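Local coordinates for protein 2-keto acid:ferredoxin oxidoreductase subunit alpha (Pyrococcus furiosus, PDB 1YD7) that probably serves as the alpha chain of a heterotetrameric enzyme that oxidatively decarboxylates 2-oxoglutarate to succinyl-CoA, passing the electrons to ferredoxin, at residues D21-Q24 / G25-I29; L58-P61 / L62-G65; I68-D72 / E73-I77; T167-A170 / F171-E175. All coordinates share one frame; numbering follows the deposited sequence.

Interaction 1: residues D21-Q24 / G25-I29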
ATOM      1  N   ASP A  21      -4.363 -13.710 -12.979  1.00 29.03           N
ATOM      2  CA  ASP A  21      -2.953 -13.914 -12.933  1.00 31.08           C
ATOM      3  C   ASP A  21      -2.688 -14.571 -11.607  1.00 29.99           C
ATOM      4  O   ASP A  21      -3.367 -14.290 -10.615  1.00 29.75           O
ATOM      5  CB  ASP A  21      -2.203 -12.582 -13.007  1.00 35.66           C
ATOM      6  CG  ASP A  21      -0.809 -12.717 -13.621  1.00 36.86           C
ATOM      7  OD1 ASP A  21      -0.281 -13.857 -13.761  1.00 36.86           O
ATOM      8  OD2 ASP A  21      -0.263 -11.667 -14.010  1.00 32.30           O
ATOM      9  N   PHE A  22      -1.658 -15.398 -11.597  1.00 31.91           N
ATOM     10  CA  PHE A  22      -1.347 -16.271 -10.493  1.00 33.11           C
ATOM     11  C   PHE A  22      -0.199 -15.569  -9.801  1.00 32.07           C
ATOM     12  O   PHE A  22       0.934 -15.589 -10.293  1.00 29.13           O
ATOM     13  CB  PHE A  22      -0.966 -17.658 -11.069  1.00 34.63           C
ATOM     14  CG  PHE A  22      -0.726 -18.728 -10.040  1.00 35.05           C
ATOM     15  CD1 PHE A  22      -1.619 -18.930  -8.995  1.00 36.11           C
ATOM     16  CD2 PHE A  22       0.383 -19.577 -10.146  1.00 34.13           C
ATOM     17  CE1 PHE A  22      -1.406 -19.931  -8.043  1.00 35.32           C
ATOM     18  CE2 PHE A  22       0.593 -20.583  -9.226  1.00 35.28           C
ATOM     19  CZ  PHE A  22      -0.308 -20.771  -8.170  1.00 35.25           C
ATOM     20  N   ILE A  23      -0.493 -14.922  -8.669  1.00 31.60           N
ATOM     21  CA  ILE A  23       0.442 -13.950  -8.094  1.00 30.07           C
ATOM     22  C   ILE A  23       0.511 -14.117  -6.615  1.00 26.21           C
ATOM     23  O   ILE A  23      -0.346 -14.758  -6.039  1.00 23.83           O
ATOM     24  CB  ILE A  23       0.055 -12.485  -8.428  1.00 29.59           C
ATOM     25  CG1 ILE A  23      -1.327 -12.137  -7.876  1.00 31.98           C
ATOM     26  CG2 ILE A  23       0.060 -12.257  -9.926  1.00 30.11           C
ATOM     27  CD1 ILE A  23      -1.721 -10.716  -8.116  1.00 32.56           C
ATOM     28  N   GLN A  24       1.545 -13.545  -6.007  1.00 21.33           N
ATOM     29  CA  GLN A  24       1.703 -13.608  -4.566  1.00 26.36           C
ATOM     30  C   GLN A  24       1.067 -12.384  -3.899  1.00 26.56           C
ATOM     31  O   GLN A  24       0.691 -11.427  -4.584  1.00 20.95           O
ATOM     32  CB  GLN A  24       3.177 -13.724  -4.201  1.00 30.96           C
ATOM     33  CG  GLN A  24       3.778 -15.096  -4.576  1.00 32.24           C
ATOM     34  CD  GLN A  24       5.235 -15.192  -4.250  1.00 30.99           C
ATOM     35  OE1 GLN A  24       6.052 -14.495  -4.832  1.00 31.59           O
ATOM     36  NE2 GLN A  24       5.569 -16.044  -3.300  1.00 33.47           N
ATOM     37  N   GLY A  25       0.923 -12.461  -2.572  1.00 25.54           N
ATOM     38  CA  GLY A  25       0.220 -11.475  -1.791  1.00 28.90           C
ATOM     39  C   GLY A  25       0.829 -10.075  -1.914  1.00 30.29           C
ATOM     40  O   GLY A  25       0.087  -9.103  -2.063  1.00 33.38           O
ATOM     41  N   ASP A  26       2.160  -9.981  -1.866  1.00 25.45           N
ATOM     42  CA  ASP A  26       2.861  -8.708  -2.018  1.00 28.86           C
ATOM     43  C   ASP A  26       2.619  -8.031  -3.367  1.00 31.35           C
ATOM     44  O   ASP A  26       2.459  -6.798  -3.441  1.00 29.39           O
ATOM     45  CB  ASP A  26       4.359  -8.887  -1.793  1.00 31.51           C
ATOM     46  CG  ASP A  26       4.700  -9.046  -0.346  1.00 33.57           C
ATOM     47  OD1 ASP A  26       3.908  -8.557   0.491  1.00 28.99           O
ATOM     48  OD2 ASP A  26       5.744  -9.673  -0.038  1.00 37.17           O
ATOM     49  N   GLU A  27       2.594  -8.847  -4.419  1.00 30.11           N
ATOM     50  CA  GLU A  27       2.333  -8.407  -5.784  1.00 25.10           C
ATOM     51  C   GLU A  27       0.915  -7.947  -5.939  1.00 23.37           C
ATOM     52  O   GLU A  27       0.642  -7.053  -6.720  1.00 29.52           O
ATOM     53  CB  GLU A  27       2.599  -9.564  -6.760  1.00 27.01           C
ATOM     54  CG  GLU A  27       2.315  -9.252  -8.245  1.00 26.57           C
ATOM     55  CD  GLU A  27       3.320  -8.276  -8.885  1.00 26.59           C
ATOM     56  OE1 GLU A  27       4.433  -8.050  -8.331  1.00 28.78           O
ATOM     57  OE2 GLU A  27       3.004  -7.781  -9.988  1.00 24.38           O
ATOM     58  N   ALA A  28      -0.002  -8.588  -5.229  1.00 26.96           N
ATOM     59  CA  ALA A  28      -1.388  -8.167  -5.196  1.00 24.18           C
ATOM     60  C   ALA A  28      -1.529  -6.791  -4.528  1.00 23.84           C
ATOM     61  O   ALA A  28      -2.240  -5.941  -5.035  1.00 22.98           O
ATOM     62  CB  ALA A  28      -2.237  -9.191  -4.461  1.00 26.68           C
ATOM     63  N   ILE A  29      -0.866  -6.607  -3.391  1.00 22.05           N
ATOM     64  CA  ILE A  29      -0.784  -5.292  -2.727  1.00 26.63           C
ATOM     65  C   ILE A  29      -0.285  -4.188  -3.684  1.00 25.84           C
ATOM     66  O   ILE A  29      -0.979  -3.200  -3.904  1.00 28.82           O
ATOM     67  CB  ILE A  29       0.087  -5.367  -1.444  1.00 26.68           C
ATOM     68  CG1 ILE A  29      -0.559  -6.297  -0.427  1.00 23.63           C
ATOM     69  CG2 ILE A  29       0.290  -3.995  -0.844  1.00 31.04           C
ATOM     70  CD1 ILE A  29       0.264  -6.500   0.863  1.00 27.87           C
TER

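Interaction 2: residues L58-P61 / L62-G65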
ATOM      1  N   LEU A  58       9.998  -1.242  -9.334  1.00 33.28           N
ATOM      2  CA  LEU A  58       9.794  -1.529 -10.763  1.00 30.83           C
ATOM      3  C   LEU A  58       8.644  -0.752 -11.369  1.00 30.11           C
ATOM      4  O   LEU A  58       8.771  -0.173 -12.438  1.00 30.75           O
ATOM      5  CB  LEU A  58       9.554  -3.032 -10.970  1.00 34.44           C
ATOM      6  CG  LEU A  58       9.233  -3.524 -12.382  1.00 32.95           C
ATOM      7  CD1 LEU A  58      10.487  -3.452 -13.252  1.00 33.21           C
ATOM      8  CD2 LEU A  58       8.700  -4.930 -12.303  1.00 33.86           C
ATOM      9  N   TYR A  59       7.493  -0.769 -10.712  1.00 31.25           N
ATOM     10  CA  TYR A  59       6.279  -0.270 -11.351  1.00 32.27           C
ATOM     11  C   TYR A  59       6.119   1.251 -11.329  1.00 33.01           C
ATOM     12  O   TYR A  59       5.568   1.807 -12.274  1.00 32.56           O
ATOM     13  CB  TYR A  59       5.023  -0.890 -10.711  1.00 33.06           C
ATOM     14  CG  TYR A  59       4.843  -2.389 -10.912  1.00 34.05           C
ATOM     15  CD1 TYR A  59       5.243  -3.009 -12.098  1.00 35.11           C
ATOM     16  CD2 TYR A  59       4.209  -3.168  -9.939  1.00 32.92           C
ATOM     17  CE1 TYR A  59       5.073  -4.371 -12.297  1.00 36.06           C
ATOM     18  CE2 TYR A  59       4.001  -4.535 -10.131  1.00 35.00           C
ATOM     19  CZ  TYR A  59       4.450  -5.128 -11.326  1.00 35.36           C
ATOM     20  OH  TYR A  59       4.276  -6.448 -11.568  1.00 35.54           O
HETATM   21  N   MSE A  60       6.545   1.903 -10.243  1.00 31.94           N
HETATM   22  CA  MSE A  60       6.298   3.343 -10.072  1.00 35.36           C
HETATM   23  C   MSE A  60       6.841   4.202 -11.218  1.00 33.83           C
HETATM   24  O   MSE A  60       6.096   5.010 -11.755  1.00 32.13           O
HETATM   25  CB  MSE A  60       6.845   3.859  -8.727  1.00 36.94           C
HETATM   26  CG  MSE A  60       5.939   3.621  -7.543  1.00 39.98           C
HETATM   27 SE   MSE A  60       4.077   4.307  -7.697  1.00 47.23          SE
HETATM   28  CE  MSE A  60       3.837   4.433  -5.814  1.00 40.92           C
ATOM     29  N   PRO A  61       8.128   4.021 -11.604  1.00 33.22           N
ATOM     30  CA  PRO A  61       8.616   4.796 -12.761  1.00 34.60           C
ATOM     31  C   PRO A  61       7.778   4.613 -14.007  1.00 38.55           C
ATOM     32  O   PRO A  61       7.689   5.537 -14.816  1.00 38.96           O
ATOM     33  CB  PRO A  61      10.050   4.285 -12.987  1.00 35.19           C
ATOM     34  CG  PRO A  61      10.469   3.644 -11.677  1.00 35.21           C
ATOM     35  CD  PRO A  61       9.183   3.189 -10.984  1.00 34.52           C
ATOM     36  N   LEU A  62       7.136   3.450 -14.149  1.00 37.94           N
ATOM     37  CA  LEU A  62       6.377   3.145 -15.353  1.00 36.29           C
ATOM     38  C   LEU A  62       4.999   3.778 -15.339  1.00 33.61           C
ATOM     39  O   LEU A  62       4.330   3.820 -16.368  1.00 32.43           O
ATOM     40  CB  LEU A  62       6.280   1.613 -15.561  1.00 38.21           C
ATOM     41  CG  LEU A  62       7.610   0.938 -15.897  1.00 39.93           C
ATOM     42  CD1 LEU A  62       7.599  -0.574 -15.664  1.00 42.56           C
ATOM     43  CD2 LEU A  62       8.003   1.247 -17.346  1.00 41.47           C
ATOM     44  N   VAL A  63       4.550   4.273 -14.189  1.00 34.60           N
ATOM     45  CA  VAL A  63       3.258   4.996 -14.138  1.00 35.97           C
ATOM     46  C   VAL A  63       3.408   6.478 -13.706  1.00 38.17           C
ATOM     47  O   VAL A  63       2.416   7.111 -13.337  1.00 35.15           O
ATOM     48  CB  VAL A  63       2.235   4.263 -13.213  1.00 34.17           C
ATOM     49  CG1 VAL A  63       1.891   2.874 -13.778  1.00 34.54           C
ATOM     50  CG2 VAL A  63       2.783   4.115 -11.802  1.00 31.54           C
ATOM     51  N   ASP A  64       4.639   7.003 -13.744  1.00 37.87           N
ATOM     52  CA  ASP A  64       4.936   8.409 -13.380  1.00 39.37           C
ATOM     53  C   ASP A  64       4.757   8.631 -11.877  1.00 36.10           C
ATOM     54  O   ASP A  64       4.182   9.612 -11.434  1.00 33.61           O
ATOM     55  CB  ASP A  64       4.086   9.389 -14.201  1.00 41.87           C
ATOM     56  CG  ASP A  64       4.312   9.231 -15.708  1.00 47.82           C
ATOM     57  OD1 ASP A  64       5.497   9.338 -16.151  1.00 44.53           O
ATOM     58  OD2 ASP A  64       3.314   8.969 -16.441  1.00 51.42           O
ATOM     59  N   GLY A  65       5.234   7.661 -11.116  1.00 33.61           N
ATOM     60  CA  GLY A  65       5.153   7.670  -9.687  1.00 31.43           C
ATOM     61  C   GLY A  65       6.554   7.625  -9.152  1.00 32.36           C
ATOM     62  O   GLY A  65       7.517   7.569  -9.917  1.00 33.27           O
TER

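Interaction 3: residues I68-D72 / E73-I77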
ATOM      1  N   ILE A  68      10.707   6.492  -2.930  1.00 34.90           N
ATOM      2  CA  ILE A  68      11.770   7.112  -2.182  1.00 40.55           C
ATOM      3  C   ILE A  68      12.268   6.031  -1.233  1.00 41.93           C
ATOM      4  O   ILE A  68      11.484   5.371  -0.560  1.00 40.85           O
ATOM      5  CB  ILE A  68      11.251   8.379  -1.410  1.00 43.62           C
ATOM      6  CG1 ILE A  68      10.824   9.469  -2.386  1.00 47.43           C
ATOM      7  CG2 ILE A  68      12.301   8.953  -0.463  1.00 47.84           C
ATOM      8  CD1 ILE A  68      11.799   9.734  -3.517  1.00 48.56           C
ATOM      9  N   GLN A  69      13.569   5.826  -1.196  1.00 44.19           N
ATOM     10  CA  GLN A  69      14.135   4.798  -0.359  1.00 48.26           C
ATOM     11  C   GLN A  69      14.704   5.446   0.890  1.00 50.93           C
ATOM     12  O   GLN A  69      15.505   6.359   0.800  1.00 52.19           O
ATOM     13  CB  GLN A  69      15.206   4.021  -1.127  1.00 48.57           C
ATOM     14  CG  GLN A  69      15.932   3.016  -0.261  1.00 50.92           C
ATOM     15  CD  GLN A  69      16.728   2.003  -1.060  1.00 51.79           C
ATOM     16  OE1 GLN A  69      16.680   1.976  -2.295  1.00 52.32           O
ATOM     17  NE2 GLN A  69      17.465   1.159  -0.351  1.00 51.87           N
HETATM   18  N   MSE A  70      14.280   4.990   2.058  1.00 55.78           N
HETATM   19  CA  MSE A  70      14.741   5.576   3.304  1.00 61.98           C
HETATM   20  C   MSE A  70      14.782   4.507   4.366  1.00 60.26           C
HETATM   21  O   MSE A  70      13.770   3.860   4.611  1.00 57.77           O
HETATM   22  CB  MSE A  70      13.798   6.695   3.737  1.00 65.77           C
HETATM   23  CG  MSE A  70      14.336   8.085   3.462  1.00 69.00           C
HETATM   24 SE   MSE A  70      12.932   9.459   3.300  1.00 75.16          SE
HETATM   25  CE  MSE A  70      14.202  10.984   3.100  1.00 71.12           C
ATOM     26  N   GLU A  71      15.940   4.336   5.000  1.00 61.22           N
ATOM     27  CA  GLU A  71      16.108   3.292   6.005  1.00 63.55           C
ATOM     28  C   GLU A  71      15.236   3.555   7.209  1.00 62.69           C
ATOM     29  O   GLU A  71      14.499   2.672   7.641  1.00 66.88           O
ATOM     30  CB  GLU A  71      17.555   3.189   6.474  1.00 65.70           C
ATOM     31  CG  GLU A  71      18.524   2.751   5.391  1.00 68.79           C
ATOM     32  CD  GLU A  71      19.552   1.732   5.878  1.00 70.11           C
ATOM     33  OE1 GLU A  71      19.177   0.784   6.616  1.00 71.19           O
ATOM     34  OE2 GLU A  71      20.734   1.875   5.505  1.00 70.14           O
ATOM     35  N   ASP A  72      15.322   4.767   7.746  1.00 61.34           N
ATOM     36  CA  ASP A  72      14.608   5.114   8.965  1.00 61.25           C
ATOM     37  C   ASP A  72      13.105   5.034   8.717  1.00 58.24           C
ATOM     38  O   ASP A  72      12.600   5.551   7.717  1.00 57.37           O
ATOM     39  CB  ASP A  72      15.008   6.515   9.437  1.00 63.08           C
ATOM     40  CG  ASP A  72      14.660   6.771  10.895  1.00 67.21           C
ATOM     41  OD1 ASP A  72      14.087   5.880  11.567  1.00 70.27           O
ATOM     42  OD2 ASP A  72      14.972   7.879  11.380  1.00 70.61           O
ATOM     43  N   GLU A  73      12.401   4.365   9.623  1.00 55.56           N
ATOM     44  CA  GLU A  73      10.950   4.203   9.523  1.00 53.73           C
ATOM     45  C   GLU A  73      10.240   5.544   9.750  1.00 47.91           C
ATOM     46  O   GLU A  73       9.280   5.872   9.065  1.00 41.58           O
ATOM     47  CB  GLU A  73      10.455   3.154  10.531  1.00 57.70           C
ATOM     48  CG  GLU A  73      10.936   1.724  10.245  1.00 61.31           C
ATOM     49  CD  GLU A  73      12.276   1.331  10.924  1.00 64.89           C
ATOM     50  OE1 GLU A  73      12.929   2.174  11.594  1.00 65.67           O
ATOM     51  OE2 GLU A  73      12.676   0.145  10.777  1.00 66.79           O
ATOM     52  N   ILE A  74      10.733   6.312  10.715  1.00 44.86           N
ATOM     53  CA  ILE A  74      10.216   7.659  10.988  1.00 46.59           C
ATOM     54  C   ILE A  74      10.246   8.570   9.740  1.00 40.16           C
ATOM     55  O   ILE A  74       9.272   9.283   9.438  1.00 39.10           O
ATOM     56  CB  ILE A  74      10.970   8.288  12.198  1.00 47.44           C
ATOM     57  CG1 ILE A  74      10.491   7.603  13.485  1.00 49.45           C
ATOM     58  CG2 ILE A  74      10.726   9.789  12.281  1.00 49.47           C
ATOM     59  CD1 ILE A  74      10.979   8.240  14.780  1.00 51.52           C
ATOM     60  N   ALA A  75      11.341   8.481   8.997  1.00 35.81           N
ATOM     61  CA  ALA A  75      11.535   9.234   7.769  1.00 34.77           C
ATOM     62  C   ALA A  75      10.591   8.813   6.645  1.00 33.43           C
ATOM     63  O   ALA A  75      10.066   9.650   5.915  1.00 36.81           O
ATOM     64  CB  ALA A  75      12.980   9.099   7.321  1.00 32.50           C
ATOM     65  N   SER A  76      10.376   7.509   6.498  1.00 34.79           N
ATOM     66  CA  SER A  76       9.519   7.000   5.434  1.00 35.18           C
ATOM     67  C   SER A  76       8.073   7.438   5.630  1.00 31.31           C
ATOM     68  O   SER A  76       7.423   7.828   4.679  1.00 32.08           O
ATOM     69  CB  SER A  76       9.612   5.471   5.359  1.00 38.39           C
ATOM     70  OG  SER A  76      10.932   5.100   4.997  1.00 41.21           O
ATOM     71  N   ILE A  77       7.583   7.363   6.859  1.00 29.61           N
ATOM     72  CA  ILE A  77       6.228   7.808   7.177  1.00 33.64           C
ATOM     73  C   ILE A  77       6.092   9.336   7.053  1.00 32.97           C
ATOM     74  O   ILE A  77       5.127   9.810   6.463  1.00 32.00           O
ATOM     75  CB  ILE A  77       5.722   7.288   8.589  1.00 35.33           C
ATOM     76  CG1 ILE A  77       4.326   7.818   8.908  1.00 36.09           C
ATOM     77  CG2 ILE A  77       6.615   7.709   9.727  1.00 38.66           C
ATOM     78  CD1 ILE A  77       3.285   7.385   7.917  1.00 38.05           C
TER

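Interaction 4: residues T167-A170 / F171-E175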
ATOM      1  N   THR A 167      -6.426  -3.844  -0.069  1.00 28.46           N
ATOM      2  CA  THR A 167      -5.522  -2.746  -0.415  1.00 28.61           C
ATOM      3  C   THR A 167      -6.330  -1.612  -1.106  1.00 29.47           C
ATOM      4  O   THR A 167      -6.198  -0.448  -0.734  1.00 25.02           O
ATOM      5  CB  THR A 167      -4.295  -3.224  -1.242  1.00 25.44           C
ATOM      6  OG1 THR A 167      -3.449  -4.016  -0.393  1.00 25.15           O
ATOM      7  CG2 THR A 167      -3.476  -2.038  -1.756  1.00 26.39           C
ATOM      8  N   ILE A 168      -7.182  -1.971  -2.063  1.00 25.26           N
ATOM      9  CA  ILE A 168      -8.068  -1.009  -2.686  1.00 30.56           C
ATOM     10  C   ILE A 168      -9.006  -0.356  -1.667  1.00 32.79           C
ATOM     11  O   ILE A 168      -9.204   0.875  -1.690  1.00 31.97           O
ATOM     12  CB  ILE A 168      -8.851  -1.637  -3.844  1.00 33.45           C
ATOM     13  CG1 ILE A 168      -7.914  -1.843  -5.034  1.00 35.21           C
ATOM     14  CG2 ILE A 168     -10.025  -0.745  -4.259  1.00 32.82           C
ATOM     15  CD1 ILE A 168      -8.475  -2.733  -6.055  1.00 39.84           C
ATOM     16  N   ARG A 169      -9.572  -1.166  -0.773  1.00 30.41           N
ATOM     17  CA  ARG A 169     -10.443  -0.651   0.246  1.00 31.36           C
ATOM     18  C   ARG A 169      -9.689   0.297   1.178  1.00 28.77           C
ATOM     19  O   ARG A 169     -10.263   1.292   1.610  1.00 28.18           O
ATOM     20  CB  ARG A 169     -11.141  -1.787   0.998  1.00 35.16           C
ATOM     21  CG  ARG A 169     -12.070  -1.333   2.126  1.00 39.27           C
ATOM     22  CD  ARG A 169     -13.303  -2.248   2.304  1.00 44.31           C
ATOM     23  NE  ARG A 169     -12.982  -3.676   2.418  1.00 48.24           N
ATOM     24  CZ  ARG A 169     -13.324  -4.625   1.531  1.00 50.75           C
ATOM     25  NH1 ARG A 169     -12.970  -5.877   1.773  1.00 49.26           N
ATOM     26  NH2 ARG A 169     -13.996  -4.359   0.403  1.00 51.24           N
ATOM     27  N   ALA A 170      -8.411   0.019   1.470  1.00 26.96           N
ATOM     28  CA  ALA A 170      -7.645   0.862   2.373  1.00 24.62           C
ATOM     29  C   ALA A 170      -7.411   2.261   1.785  1.00 25.63           C
ATOM     30  O   ALA A 170      -7.465   3.226   2.514  1.00 25.44           O
ATOM     31  CB  ALA A 170      -6.330   0.230   2.731  1.00 25.89           C
ATOM     32  N   PHE A 171      -7.124   2.350   0.486  1.00 25.27           N
ATOM     33  CA  PHE A 171      -6.985   3.643  -0.165  1.00 31.02           C
ATOM     34  C   PHE A 171      -8.341   4.359  -0.149  1.00 29.87           C
ATOM     35  O   PHE A 171      -8.405   5.536   0.230  1.00 29.13           O
ATOM     36  CB  PHE A 171      -6.419   3.529  -1.589  1.00 28.82           C
ATOM     37  CG  PHE A 171      -4.939   3.352  -1.623  1.00 29.17           C
ATOM     38  CD1 PHE A 171      -4.372   2.085  -1.785  1.00 28.88           C
ATOM     39  CD2 PHE A 171      -4.110   4.434  -1.457  1.00 29.85           C
ATOM     40  CE1 PHE A 171      -3.011   1.907  -1.753  1.00 29.96           C
ATOM     41  CE2 PHE A 171      -2.738   4.272  -1.455  1.00 32.95           C
ATOM     42  CZ  PHE A 171      -2.179   2.994  -1.608  1.00 30.71           C
ATOM     43  N   ASN A 172      -9.411   3.650  -0.510  1.00 27.47           N
ATOM     44  CA  ASN A 172     -10.750   4.249  -0.489  1.00 29.51           C
ATOM     45  C   ASN A 172     -11.135   4.774   0.870  1.00 29.59           C
ATOM     46  O   ASN A 172     -11.672   5.862   0.937  1.00 30.06           O
ATOM     47  CB  ASN A 172     -11.837   3.320  -1.015  1.00 30.42           C
ATOM     48  CG  ASN A 172     -11.752   3.154  -2.472  1.00 32.55           C
ATOM     49  OD1 ASN A 172     -11.058   3.924  -3.110  1.00 32.39           O
ATOM     50  ND2 ASN A 172     -12.434   2.135  -3.030  1.00 31.03           N
ATOM     51  N   LEU A 173     -10.799   4.058   1.942  1.00 29.75           N
ATOM     52  CA  LEU A 173     -11.118   4.529   3.306  1.00 29.53           C
ATOM     53  C   LEU A 173     -10.274   5.727   3.721  1.00 28.85           C
ATOM     54  O   LEU A 173     -10.769   6.576   4.450  1.00 25.14           O
ATOM     55  CB  LEU A 173     -10.965   3.414   4.380  1.00 26.95           C
ATOM     56  CG  LEU A 173     -11.923   2.207   4.227  1.00 32.13           C
ATOM     57  CD1 LEU A 173     -11.460   1.011   5.089  1.00 32.92           C
ATOM     58  CD2 LEU A 173     -13.388   2.573   4.531  1.00 32.42           C
ATOM     59  N   SER A 174      -8.987   5.752   3.357  1.00 25.89           N
ATOM     60  CA  SER A 174      -8.117   6.848   3.802  1.00 28.94           C
ATOM     61  C   SER A 174      -8.564   8.139   3.084  1.00 25.01           C
ATOM     62  O   SER A 174      -8.603   9.173   3.680  1.00 28.25           O
ATOM     63  CB  SER A 174      -6.615   6.575   3.587  1.00 24.82           C
ATOM     64  OG  SER A 174      -6.284   6.548   2.224  1.00 26.99           O
ATOM     65  N   GLU A 175      -8.934   8.037   1.828  1.00 26.64           N
ATOM     66  CA  GLU A 175      -9.504   9.171   1.112  1.00 29.61           C
ATOM     67  C   GLU A 175     -10.889   9.607   1.635  1.00 32.10           C
ATOM     68  O   GLU A 175     -11.078  10.793   1.927  1.00 34.98           O
ATOM     69  CB  GLU A 175      -9.578   8.881  -0.370  1.00 27.75           C
ATOM     70  CG  GLU A 175      -8.232   8.564  -1.015  1.00 30.52           C
ATOM     71  CD  GLU A 175      -7.339   9.774  -1.174  1.00 31.91           C
ATOM     72  OE1 GLU A 175      -7.877  10.815  -1.530  1.00 35.31           O
ATOM     73  OE2 GLU A 175      -6.112   9.692  -0.933  1.00 31.12           O
TER

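Interaction 1: residues D21-Q24 / G25-I29
The carbonyl of Gln24 receives the first full helical bond after the turn out of the strand: Ala28 N donates to Gln24 O at 3.0 Å. Gln24 therefore occupies the N-cap position through its backbone, while its side chain leads away from the helix and gives NE2 to His191 O. The helix begins at Gly25, and the short segments of strand and helix meet at 103°. The methyl of Ala28 rests on the same carbonyl, CB to Gln24 O 3.7 Å, and is small enough to sit in the angle between the two elements.

Strand 19-24 pairs antiparallel with strand 193-198, apart from the six-stranded parallel sheet, and helix 25-36 begins immediately where it stops. Ile23 fills the inside of this corner. Its two branches divide the work: the CG1 branch runs on to place CD1 4.0 Å from Ala28 CB and 3.9 Å from Ala28 CA, whereas CB and CG2 face the aliphatic part of Glu27, with Ile23 CB 3.9 Å from Glu27 CG. The side chains of Ile23 and Glu27 cross at about a right angle. Glu27 suits this place because its methylenes can be buried while its carboxylate reaches beyond them. With CG opposite the backbone N (chi1 178°) the stem lies against Ile23, and a bend at the next torsion turns the carboxylate off toward Arg31, a salt bridge, and toward the hydroxyl of Tyr59. Arg31 also pairs with Asp21, joining strand to helix.

Interaction 2: residues L58-P61 / L62-G65
Leu62 sets CG opposite its own carbonyl carbon (chi1 -68°), which swings CD1 back along the chain to 3.5 Å from Leu58 O. Val63 at chi1 -64° wedges CG2 between its backbone N and carbonyl carbon, and this methyl lies 3.4 Å from Met60 O. Two branched apolar residues thus sheathe the carbonyls of Leu58, Tyr59 and Met60. Their amides bond to the backbone here: Leu62 N donates to Tyr59 O, to which Val63 N adds a weak bond.

Met60 O takes two bonds from opposite faces of its plane, from Val63 N at 3.0 Å and from Gly65 N at 2.9 Å. The second spans six residues and passes Asp64, whose backbone has the left-handed phi of 69°; both traits are shared with the Schellman motif, and here they turn the chain toward strand 66-69. Aspartate is among the residues that accept this conformation fairly readily. Gly65, with no side chain, lets selenomethionine 60 lie close, Met60 CB being 3.8 Å from Gly65 C and Met60 SE 4.1 Å from Gly65 CA. The Met60 side chain also reaches Cys38, while Leu62 and Val63 rest on Pro14.

Interaction 3: residues I68-D72 / E73-I77
Asp72 holds the start of the helix with both its backbone and its carboxylate. Ser76 grips Asp72 O twice, through its amide N and through OG, each at 3.2 Å and from opposite faces of the carbonyl plane. The hydroxyl can join the amide because Ser76 OG is folded back beside its own backbone N (chi1 -64°), where it reaches the same oxygen. Serine suits the position, being short enough to bend onto the preceding turn from a buried spot that also touches Thr92.

The CG of Asp72 lies opposite the backbone N (chi1 -162°), which carries OD1 over the first helical turn, where it accepts a weak capping bond from Ile74 N at 3.5 Å. This is an N-cap, and aspartate fits it well, since a short acidic group can face the amides at a helix start, which probably favours its negative charge. The capped helix 73-85 forms the connection of a beta-alpha-beta crossover from strand 66-69 to strand 90-95, two parallel strands with 40-43 between them.

Ala75 packs underneath the cap. Its methyl lies 3.9 Å from Asp72 CB and 3.6 Å from Asp72 O, a place where so compact a side chain fits against the turn. Beyond it comes selenomethionine 70, whose chain runs extended past CG, so that Met70 SE lies 4.0 Å from Ala75 CB and 3.9 Å from Ala75 O. At its base Met70 CB approaches Ser76 OG to 3.5 Å. On this surface flank the flexible, apolar Met70 bridges from strand end to helix.

Interaction 4: residues T167-A170 / F171-E175
Thr167 and Phe171, one helical turn apart, form the close-packed side of this contact. Their side chains run side by side, and Thr167 CG2 meets the edge of the Phe171 ring in its plane, 4.0 Å from CE1. The ring carbon CD1 also comes within 3.3 Å of Thr167 O, the carbonyl that accepts Phe171 N. Thr167 can bury its polar end because OG1 is bonded to Ala163 O, leaving the methyl for the aromatic ring. Both residues pack on helix 25-36, while Ala170, small enough for close approach, lies with Ser174 against Val181.

Helix 160-177 connects strands 153-155 and 180-185 in a beta-alpha-beta unit, and its regular bonds run through here, Asn172 N to Ile168 O being nearly straight at 170°.

On the solvent side Arg169 and Leu173 lie side by side, pointing the same way. Near the backbone they are still close: Arg169 CG is 3.8 Å from Leu173 CD1, and Leu173 CG sits a tight 3.2 Å from Arg169 O. The looseness lies in the far end of Arg169, where bends beyond the methylenes carry the guanidinium group into an exposed setting. Leu173 is only partly exposed, reaching down onto Ile153 and Leu155. Between the two flanks Asn172 places ND2 4.0 Å from Ile168 CG2; its amide serves both as donor to Glu205 O and as acceptor from Ile207 N, fastening the later chain to the helix.

Overall arrangement
From the N terminus the four contacts follow in series, each closing a short local turn, and none encloses or crosses another. Interaction 1 turns strand 19-24 into helix 25-36, interaction 2 brings the chain off helix 52-59, and interaction 3 starts helix 73-85 after strand 66-69. Interaction 4 lies within helix 160-177. Interactions 1 and 2, with centres 17 Å apart, probably meet through a hydrogen bond between Glu27 and Tyr59. Interaction 1 also packs on interaction 4, Ile29 O against Thr167 CG2, tying helix 25-36 to helix 160-177. Interaction 3 stands apart, across the chain's centre from interaction 4, but adjoins interaction 2 in sequence.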